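Local coordinates for malonyl CoA-acyl carrier protein transacylase (Staphylococcus aureus, PDB 3IM9), which catalyses transfer of the malonyl group from malonyl-CoA to holo-acyl carrier protein, supplying malonyl-ACP for fatty acid biosynthesis, at residues Val116-Lys121 / Asn223-Arg228; Val213-Phe218 / Gln256-Val261. One frame throughout, in Å; residues are numbered along the deposited sequence.

Contact 1 of 2, residues Val116-Lys121 / Asn223-Arg228; sequences VKIVRK and NQFEWR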
ATOM      1  N   VAL A 116      -2.213  11.826  -7.563  1.00  9.98           N
ATOM      2  CA  VAL A 116      -2.738  10.882  -8.596  1.00  9.51           C
ATOM      3  C   VAL A 116      -1.774  10.850  -9.808  1.00  9.21           C
ATOM      4  O   VAL A 116      -1.520   9.825 -10.424  1.00 10.00           O
ATOM      5  CB  VAL A 116      -4.240  11.156  -8.985  1.00 10.95           C
ATOM      6  CG1 VAL A 116      -4.361  12.335  -9.988  1.00 12.71           C
ATOM      7  CG2 VAL A 116      -4.821   9.874  -9.578  1.00 11.55           C
ATOM      8  N   LYS A 117      -1.151  12.028 -10.075  1.00 10.53           N
ATOM      9  CA  LYS A 117      -0.155  12.078 -11.163  1.00 10.51           C
ATOM     10  C   LYS A 117       1.099  11.348 -10.715  1.00 10.28           C
ATOM     11  O   LYS A 117       1.676  10.563 -11.546  1.00 11.06           O
ATOM     12  CB  LYS A 117       0.205  13.562 -11.500  1.00 11.01           C
ATOM     13  CG  LYS A 117      -1.015  14.392 -12.012  1.00  9.88           C
ATOM     14  CD  LYS A 117      -0.756  15.871 -11.976  1.00 12.36           C
ATOM     15  CE  LYS A 117      -1.918  16.588 -12.616  1.00 15.57           C
ATOM     16  NZ  LYS A 117      -1.740  18.129 -12.390  1.00 15.35           N
ATOM     17  N   ILE A 118       1.482  11.546  -9.451  1.00 10.86           N
ATOM     18  CA  ILE A 118       2.691  10.892  -8.967  1.00 10.69           C
ATOM     19  C   ILE A 118       2.541   9.330  -9.009  1.00 10.68           C
ATOM     20  O   ILE A 118       3.469   8.617  -9.454  1.00 12.24           O
ATOM     21  CB  ILE A 118       3.003  11.338  -7.521  1.00 10.90           C
ATOM     22  CG1 ILE A 118       3.597  12.760  -7.721  1.00 12.34           C
ATOM     23  CG2 ILE A 118       4.047  10.408  -6.861  1.00 10.57           C
ATOM     24  CD1 ILE A 118       3.638  13.497  -6.394  1.00 12.17           C
ATOM     25  N   VAL A 119       1.373   8.822  -8.574  1.00 11.08           N
ATOM     26  CA  VAL A 119       1.281   7.360  -8.528  1.00 10.97           C
ATOM     27  C   VAL A 119       1.027   6.792  -9.912  1.00 11.50           C
ATOM     28  O   VAL A 119       1.427   5.609 -10.196  1.00 10.71           O
ATOM     29  CB  VAL A 119       0.196   6.856  -7.537  1.00  9.00           C
ATOM     30  CG1 VAL A 119       0.531   7.318  -6.129  1.00 11.02           C
ATOM     31  CG2 VAL A 119      -1.263   7.164  -7.948  1.00 10.90           C
ATOM     32  N   ARG A 120       0.421   7.553 -10.861  1.00  9.72           N
ATOM     33  CA  ARG A 120       0.403   7.081 -12.204  1.00  9.16           C
ATOM     34  C   ARG A 120       1.841   6.925 -12.745  1.00 10.87           C
ATOM     35  O   ARG A 120       2.135   5.892 -13.386  1.00  9.78           O
ATOM     36  CB  ARG A 120      -0.444   8.102 -13.080  1.00 10.53           C
ATOM     37  CG  ARG A 120      -0.316   7.889 -14.617  1.00 10.05           C
ATOM     38  CD  ARG A 120      -0.920   6.570 -14.988  1.00 12.07           C
ATOM     39  NE  ARG A 120      -1.183   6.568 -16.459  1.00 12.62           N
ATOM     40  CZ  ARG A 120      -1.648   5.525 -17.106  1.00 14.26           C
ATOM     41  NH1 ARG A 120      -1.895   4.366 -16.458  1.00 14.30           N
ATOM     42  NH2 ARG A 120      -1.914   5.604 -18.456  1.00 14.71           N
ATOM     43  N   LYS A 121       2.733   7.933 -12.528  1.00 10.67           N
ATOM     44  CA  LYS A 121       4.087   7.745 -12.981  1.00 10.75           C
ATOM     45  C   LYS A 121       4.790   6.587 -12.230  1.00 11.06           C
ATOM     46  O   LYS A 121       5.478   5.842 -12.884  1.00 11.21           O
ATOM     47  CB  LYS A 121       4.873   9.078 -12.699  1.00 10.20           C
ATOM     48  CG  LYS A 121       6.364   9.051 -13.205  1.00 12.78           C
ATOM     49  CD  LYS A 121       6.515   8.948 -14.676  1.00 16.57           C
ATOM     50  CE  LYS A 121       6.246  10.276 -15.324  1.00 24.97           C
ATOM     51  NZ  LYS A 121       6.730  10.308 -16.795  1.00 26.97           N
ATOM     52  N   ASN A 223       9.853  15.894  -8.130  1.00 13.99           N
ATOM     53  CA  ASN A 223      10.308  17.295  -7.908  1.00 15.09           C
ATOM     54  C   ASN A 223       9.444  18.261  -8.620  1.00 15.56           C
ATOM     55  O   ASN A 223       9.563  19.460  -8.375  1.00 15.94           O
ATOM     56  CB  ASN A 223      11.743  17.537  -8.464  1.00 18.62           C
ATOM     57  CG  ASN A 223      12.793  16.891  -7.623  1.00 19.10           C
ATOM     58  OD1 ASN A 223      12.584  16.566  -6.437  1.00 28.16           O
ATOM     59  ND2 ASN A 223      13.949  16.631  -8.276  1.00 27.92           N
ATOM     60  N   GLN A 224       8.582  17.768  -9.497  1.00 13.93           N
ATOM     61  CA  GLN A 224       7.612  18.667 -10.172  1.00 14.78           C
ATOM     62  C   GLN A 224       6.448  19.076  -9.267  1.00 15.47           C
ATOM     63  O   GLN A 224       5.541  19.863  -9.736  1.00 18.07           O
ATOM     64  CB  GLN A 224       7.127  18.104 -11.492  1.00 13.74           C
ATOM     65  CG  GLN A 224       8.280  17.832 -12.474  1.00 13.45           C
ATOM     66  CD  GLN A 224       7.827  17.235 -13.749  1.00 14.20           C
ATOM     67  OE1 GLN A 224       6.668  17.288 -14.160  1.00 13.82           O
ATOM     68  NE2 GLN A 224       8.802  16.592 -14.465  1.00 19.29           N
ATOM     69  N   PHE A 225       6.375  18.609  -8.013  1.00 13.90           N
ATOM     70  CA  PHE A 225       5.233  18.905  -7.191  1.00 13.24           C
ATOM     71  C   PHE A 225       5.716  19.474  -5.883  1.00 15.53           C
ATOM     72  O   PHE A 225       6.833  19.168  -5.430  1.00 16.09           O
ATOM     73  CB  PHE A 225       4.514  17.553  -6.910  1.00 13.34           C
ATOM     74  CG  PHE A 225       4.074  16.892  -8.175  1.00 12.59           C
ATOM     75  CD1 PHE A 225       4.915  16.001  -8.861  1.00  9.73           C
ATOM     76  CD2 PHE A 225       2.817  17.245  -8.763  1.00 11.89           C
ATOM     77  CE1 PHE A 225       4.569  15.515 -10.076  1.00 12.10           C
ATOM     78  CE2 PHE A 225       2.452  16.738  -9.992  1.00 12.15           C
ATOM     79  CZ  PHE A 225       3.341  15.837 -10.706  1.00 10.48           C
ATOM     80  N   GLU A 226       4.824  20.159  -5.170  1.00 18.46           N
ATOM     81  CA  GLU A 226       5.147  20.711  -3.869  1.00 21.02           C
ATOM     82  C   GLU A 226       4.754  19.706  -2.801  1.00 20.31           C
ATOM     83  O   GLU A 226       3.632  19.217  -2.751  1.00 22.03           O
ATOM     84  CB  GLU A 226       4.347  22.025  -3.695  1.00 24.65           C
ATOM     85  CG  GLU A 226       4.479  22.572  -2.306  1.00 31.25           C
ATOM     86  CD  GLU A 226       3.618  23.829  -2.118  1.00 42.19           C
ATOM     87  OE1 GLU A 226       2.771  23.822  -1.166  1.00 44.12           O
ATOM     88  OE2 GLU A 226       3.791  24.783  -2.959  1.00 44.00           O
ATOM     89  N   TRP A 227       5.700  19.324  -1.956  1.00 16.80           N
ATOM     90  CA  TRP A 227       5.462  18.463  -0.849  1.00 16.04           C
ATOM     91  C   TRP A 227       5.367  19.297   0.422  1.00 17.55           C
ATOM     92  O   TRP A 227       6.186  20.242   0.649  1.00 19.00           O
ATOM     93  CB  TRP A 227       6.615  17.467  -0.682  1.00 16.62           C
ATOM     94  CG  TRP A 227       6.709  16.530  -1.852  1.00 14.83           C
ATOM     95  CD1 TRP A 227       6.902  16.844  -3.160  1.00 14.77           C
ATOM     96  CD2 TRP A 227       6.544  15.101  -1.781  1.00 14.62           C
ATOM     97  NE1 TRP A 227       6.887  15.657  -3.949  1.00 15.46           N
ATOM     98  CE2 TRP A 227       6.653  14.609  -3.101  1.00 14.32           C
ATOM     99  CE3 TRP A 227       6.314  14.210  -0.714  1.00 11.80           C
ATOM    100  CZ2 TRP A 227       6.549  13.217  -3.411  1.00 11.90           C
ATOM    101  CZ3 TRP A 227       6.238  12.803  -1.029  1.00 14.23           C
ATOM    102  CH2 TRP A 227       6.334  12.368  -2.362  1.00 11.55           C
ATOM    103  N   ARG A 228       4.393  19.005   1.253  1.00 15.52           N
ATOM    104  CA  ARG A 228       4.212  19.683   2.523  1.00 15.45           C
ATOM    105  C   ARG A 228       4.457  18.857   3.700  1.00 16.75           C
ATOM    106  O   ARG A 228       4.379  17.613   3.645  1.00 15.67           O
ATOM    107  CB  ARG A 228       2.784  20.276   2.603  1.00 16.68           C
ATOM    108  CG  ARG A 228       2.563  21.349   1.541  1.00 22.78           C
ATOM    109  CD  ARG A 228       1.162  21.894   1.603  1.00 26.43           C
ATOM    110  NE  ARG A 228       0.178  20.854   1.294  1.00 32.12           N
ATOM    111  CZ  ARG A 228      -0.142  20.414   0.065  1.00 36.13           C
ATOM    112  NH1 ARG A 228       0.431  20.895  -1.059  1.00 37.37           N
ATOM    113  NH2 ARG A 228      -1.075  19.494  -0.044  1.00 33.35           N
TER
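Ile118 and Lys117, on helix 112-128, meet Phe225 and Trp227 in an apolar contact between that helix and the loop joining helix 215-222 to strand 234-235. The main evidence is a CH-pi approach: Ile118 CG1 lies 4.0 Å from the centroid of the Phe225 ring and 25° off the ring normal, so it sits over one face, displaced toward the rim. Its nearest ring atom is Phe225 CD1, 3.7 Å from Ile118 CG1. The Ile118 and Phe225 side chains run past each other in opposite directions. With CG1 of Ile118 anti to its carbonyl carbon (chi1 -77°) and chi2 extended, CD1 carries on past the CG-CD1 side of the ring and comes within 4.2 Å of Trp227 CZ2, so one isoleucine branch bridges both aromatic residues. Lys117 comes in from another direction: its CD carbon is 3.9 Å from Phe225 CE2 and near the ring plane, so this aliphatic stem meets an edge while Ile118 occupies a face. Tyr221 of helix 215-222 adds an edge-to-face ring contact to Phe225, and the indole Trp227 NE1 is hydrogen-bonded to the carbonyl of Ile222. That bond keeps the polar atom of a buried tryptophan satisfied while its benzo side serves the apolar packing. No hydrogen bond or salt bridge joins residues 116-121 to 223-228, and every close approach within the 195 Å² they bury is carbon to carbon. The chemistry implies attachment by dispersion and shape, the loop laying its two aromatic side chains against aliphatic carbons of the helix.

Contact 2 of 2, residues Val213-Phe218 / Gln256-Val261; sequences VIEEDF and QLYSPV. With CA (calcium ion), chain B.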
ATOM      1  N   VAL A 213      16.744   0.717 -10.267  1.00 12.45           N
ATOM      2  CA  VAL A 213      16.802   1.154 -11.681  1.00 13.86           C
ATOM      3  C   VAL A 213      15.848   2.304 -11.981  1.00 15.70           C
ATOM      4  O   VAL A 213      16.078   3.003 -13.002  1.00 17.30           O
ATOM      5  CB  VAL A 213      16.598   0.008 -12.728  1.00 14.98           C
ATOM      6  CG1 VAL A 213      17.737  -0.989 -12.620  1.00 17.89           C
ATOM      7  CG2 VAL A 213      15.210  -0.609 -12.611  1.00 14.22           C
ATOM      8  N   ILE A 214      14.791   2.486 -11.173  1.00 13.88           N
ATOM      9  CA  ILE A 214      13.826   3.573 -11.466  1.00 13.89           C
ATOM     10  C   ILE A 214      13.918   4.734 -10.476  1.00 12.95           C
ATOM     11  O   ILE A 214      13.145   5.685 -10.584  1.00 14.40           O
ATOM     12  CB  ILE A 214      12.352   3.059 -11.499  1.00 13.46           C
ATOM     13  CG1 ILE A 214      11.897   2.509 -10.146  1.00 13.24           C
ATOM     14  CG2 ILE A 214      12.166   2.068 -12.698  1.00 16.07           C
ATOM     15  CD1 ILE A 214      10.312   2.358 -10.056  1.00 14.01           C
ATOM     16  N   GLU A 215      14.872   4.664  -9.564  1.00 14.56           N
ATOM     17  CA  GLU A 215      15.049   5.714  -8.520  1.00 16.11           C
ATOM     18  C   GLU A 215      15.233   7.083  -9.172  1.00 17.33           C
ATOM     19  O   GLU A 215      14.559   8.070  -8.787  1.00 16.79           O
ATOM     20  CB  GLU A 215      16.293   5.385  -7.630  1.00 19.29           C
ATOM     21  CG  GLU A 215      16.679   6.512  -6.721  1.00 24.64           C
ATOM     22  CD  GLU A 215      17.774   6.095  -5.738  1.00 34.15           C
ATOM     23  OE1 GLU A 215      17.909   6.781  -4.717  1.00 38.55           O
ATOM     24  OE2 GLU A 215      18.479   5.087  -6.005  1.00 30.84           O
ATOM     25  N   GLU A 216      16.130   7.184 -10.138  1.00 16.90           N
ATOM     26  CA  GLU A 216      16.393   8.532 -10.663  1.00 20.02           C
ATOM     27  C   GLU A 216      15.196   9.123 -11.391  1.00 18.01           C
ATOM     28  O   GLU A 216      14.921  10.335 -11.186  1.00 17.14           O
ATOM     29  CB  GLU A 216      17.602   8.546 -11.633  1.00 22.93           C
ATOM     30  CG  GLU A 216      18.954   8.395 -11.006  1.00 34.11           C
ATOM     31  CD  GLU A 216      19.937   7.883 -12.075  1.00 46.83           C
ATOM     32  OE1 GLU A 216      20.215   8.638 -13.068  1.00 49.41           O
ATOM     33  OE2 GLU A 216      20.347   6.686 -11.952  1.00 51.93           O
ATOM     34  N   ASP A 217      14.530   8.346 -12.216  1.00 15.40           N
ATOM     35  CA  ASP A 217      13.396   8.841 -12.976  1.00 17.54           C
ATOM     36  C   ASP A 217      12.258   9.265 -12.007  1.00 15.64           C
ATOM     37  O   ASP A 217      11.601  10.317 -12.172  1.00 15.76           O
ATOM     38  CB  ASP A 217      12.849   7.774 -13.932  1.00 16.61           C
ATOM     39  CG  ASP A 217      13.786   7.549 -15.143  1.00 27.31           C
ATOM     40  OD1 ASP A 217      14.638   8.419 -15.403  1.00 26.75           O
ATOM     41  OD2 ASP A 217      13.679   6.512 -15.839  1.00 30.70           O
ATOM     42  N   PHE A 218      12.062   8.465 -10.969  1.00 14.80           N
ATOM     43  CA  PHE A 218      11.004   8.784 -10.028  1.00 13.52           C
ATOM     44  C   PHE A 218      11.339  10.034  -9.209  1.00 14.35           C
ATOM     45  O   PHE A 218      10.462  10.922  -9.039  1.00 14.04           O
ATOM     46  CB  PHE A 218      10.681   7.592  -9.117  1.00 11.15           C
ATOM     47  CG  PHE A 218       9.419   7.800  -8.295  1.00 11.69           C
ATOM     48  CD1 PHE A 218       9.496   7.885  -6.939  1.00 12.21           C
ATOM     49  CD2 PHE A 218       8.176   7.949  -8.945  1.00 11.85           C
ATOM     50  CE1 PHE A 218       8.306   8.050  -6.112  1.00 13.50           C
ATOM     51  CE2 PHE A 218       7.007   8.156  -8.188  1.00 10.08           C
ATOM     52  CZ  PHE A 218       7.063   8.193  -6.790  1.00 10.94           C
ATOM     53  N   GLN A 256      11.292   3.807  -0.653  1.00 11.99           N
ATOM     54  CA  GLN A 256      10.202   2.825  -0.544  1.00 11.72           C
ATOM     55  C   GLN A 256      10.216   1.891  -1.782  1.00 10.90           C
ATOM     56  O   GLN A 256       9.908   0.687  -1.658  1.00 12.49           O
ATOM     57  CB  GLN A 256       8.863   3.552  -0.483  1.00 10.18           C
ATOM     58  CG  GLN A 256       7.695   2.617  -0.058  1.00 10.35           C
ATOM     59  CD  GLN A 256       6.374   3.040  -0.707  1.00 10.66           C
ATOM     60  OE1 GLN A 256       6.322   3.385  -1.885  1.00 12.66           O
ATOM     61  NE2 GLN A 256       5.323   3.017   0.063  1.00  9.23           N
ATOM     62  N   LEU A 257      10.615   2.414  -2.918  1.00 10.12           N
ATOM     63  CA  LEU A 257      10.597   1.640  -4.188  1.00  9.45           C
ATOM     64  C   LEU A 257      11.424   0.384  -4.066  1.00 10.58           C
ATOM     65  O   LEU A 257      11.023  -0.618  -4.720  1.00 11.98           O
ATOM     66  CB  LEU A 257      11.091   2.476  -5.374  1.00 11.54           C
ATOM     67  CG  LEU A 257      10.245   3.762  -5.659  1.00 12.65           C
ATOM     68  CD1 LEU A 257      10.988   4.587  -6.681  1.00 12.99           C
ATOM     69  CD2 LEU A 257       8.844   3.351  -6.215  1.00 16.36           C
ATOM     70  N   TYR A 258      12.555   0.485  -3.399  1.00 10.18           N
ATOM     71  CA  TYR A 258      13.506  -0.618  -3.467  1.00 11.85           C
ATOM     72  C   TYR A 258      13.751  -1.240  -2.133  1.00 12.21           C
ATOM     73  O   TYR A 258      14.771  -1.967  -1.915  1.00 14.28           O
ATOM     74  CB  TYR A 258      14.824  -0.192  -4.154  1.00 11.35           C
ATOM     75  CG  TYR A 258      15.477   1.039  -3.547  1.00 12.04           C
ATOM     76  CD1 TYR A 258      15.237   2.302  -4.144  1.00 14.39           C
ATOM     77  CD2 TYR A 258      16.280   0.933  -2.443  1.00 16.70           C
ATOM     78  CE1 TYR A 258      15.848   3.417  -3.607  1.00 15.43           C
ATOM     79  CE2 TYR A 258      16.876   2.052  -1.895  1.00 19.16           C
ATOM     80  CZ  TYR A 258      16.638   3.261  -2.487  1.00 17.20           C
ATOM     81  OH  TYR A 258      17.330   4.349  -1.849  1.00 22.22           O
ATOM     82  N   SER A 259      12.898  -0.935  -1.172  1.00 10.94           N
ATOM     83  CA  SER A 259      13.009  -1.425   0.205  1.00 11.23           C
ATOM     84  C   SER A 259      11.789  -2.242   0.578  1.00 11.67           C
ATOM     85  O   SER A 259      10.689  -1.986   0.047  1.00 11.50           O
ATOM     86  CB  SER A 259      13.093  -0.217   1.158  1.00 11.48           C
ATOM     87  OG  SER A 259      14.237   0.593   0.775  1.00 14.09           O
ATOM     88  N   PRO A 260      11.911  -3.167   1.506  1.00 11.84           N
ATOM     89  CA  PRO A 260      10.764  -3.985   1.941  1.00 11.19           C
ATOM     90  C   PRO A 260       9.707  -3.099   2.635  1.00  9.56           C
ATOM     91  O   PRO A 260      10.053  -2.093   3.288  1.00 12.30           O
ATOM     92  CB  PRO A 260      11.342  -4.997   2.947  1.00 12.35           C
ATOM     93  CG  PRO A 260      12.809  -4.704   2.971  1.00 15.54           C
ATOM     94  CD  PRO A 260      13.188  -3.566   2.128  1.00 12.85           C
ATOM     95  N   VAL A 261       8.432  -3.478   2.474  1.00 10.18           N
ATOM     96  CA  VAL A 261       7.311  -2.838   3.190  1.00  9.39           C
ATOM     97  C   VAL A 261       7.225  -3.407   4.552  1.00  9.28           C
ATOM     98  O   VAL A 261       6.915  -4.596   4.718  1.00 10.43           O
ATOM     99  CB  VAL A 261       6.001  -3.058   2.385  1.00  9.07           C
ATOM    100  CG1 VAL A 261       4.810  -2.487   3.175  1.00 10.80           C
ATOM    101  CG2 VAL A 261       6.076  -2.331   1.015  1.00 11.05           C
TER
HETATM  102 CA    CA B 601       7.207   5.134  -3.602  1.00 27.15          CA
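Leu257 packs against Ile214 and Phe218 beside the calcium site of the acyltransferase domain, on a type I beta turn running from Gln256 to Ser259. One methyl carries the apolar part: Leu257 CD1 lies 3.6 Å from Phe218 CD1, meeting the ring obliquely. The same methyl is 4.1 Å from Ile214 CD1, and the Ile214 and Leu257 side chains cross at about a right angle. Placing Phe218 CG opposite its backbone N (chi1 -170°) carries the ring toward both this leucine and the calcium ion, which is 4.0 Å from Phe218 CE1. The other leucine methyl, Leu257 CD2, stands 3.6 Å from the calcium ion, so each segment brings a carbon group up to the metal. Its bond within this contact is from Gln256 OE1, at 2.6 Å, where a bend at chi2 (-148°) brings the amide round; the Tyr101 hydroxyl and the Met253 carbonyl also bind. Gln256 is held at both ends of its amide, OE1 accepting a hydrogen bond from Arg122, which also belongs to the calcium site, and NE2 bonding to the carbonyl of Ser97. The Ser259 carbonyl is hydrogen-bonded to His207 ND1, so this segment meets both residues assigned to the active site by similarity. Farther from the metal, the extended Glu215 chain brings its carboxylate obliquely to the Tyr258 ring, their planes 44° apart. Glu215 OE1 and Tyr258 OH are 3.8 Å apart, which supports proximity but no hydrogen bond. The turn connects helix 246-256 to strand 261-262, while residues 213-218 include the first turn of helix 215-222; helix 112-128 touches both sides, through Met126 on Ile214 and Arg122 on Phe218 and Leu257.

How the contacts relate
Contacts 1 and 2 have centres 15 Å apart and meet directly where Ile118 CG2 packs 3.7 Å from Phe218 CZ. Helix 215-222 connects them along the chain: residues 213-218 contain its start and residues 223-228 follow its end. The order is 116-121, 213-218, 223-228, 256-261, so the segments alternate between the contacts. Helix 112-128 is common to both surroundings, supplying Ile118 to contact 1 and Arg122 beside contact 2. All four segments belong to the acyltransferase domain. Contact 2 is the nearer to the catalytic residues proposed by similarity; contact 1 extends the same packed helical region outward to a partly exposed loop.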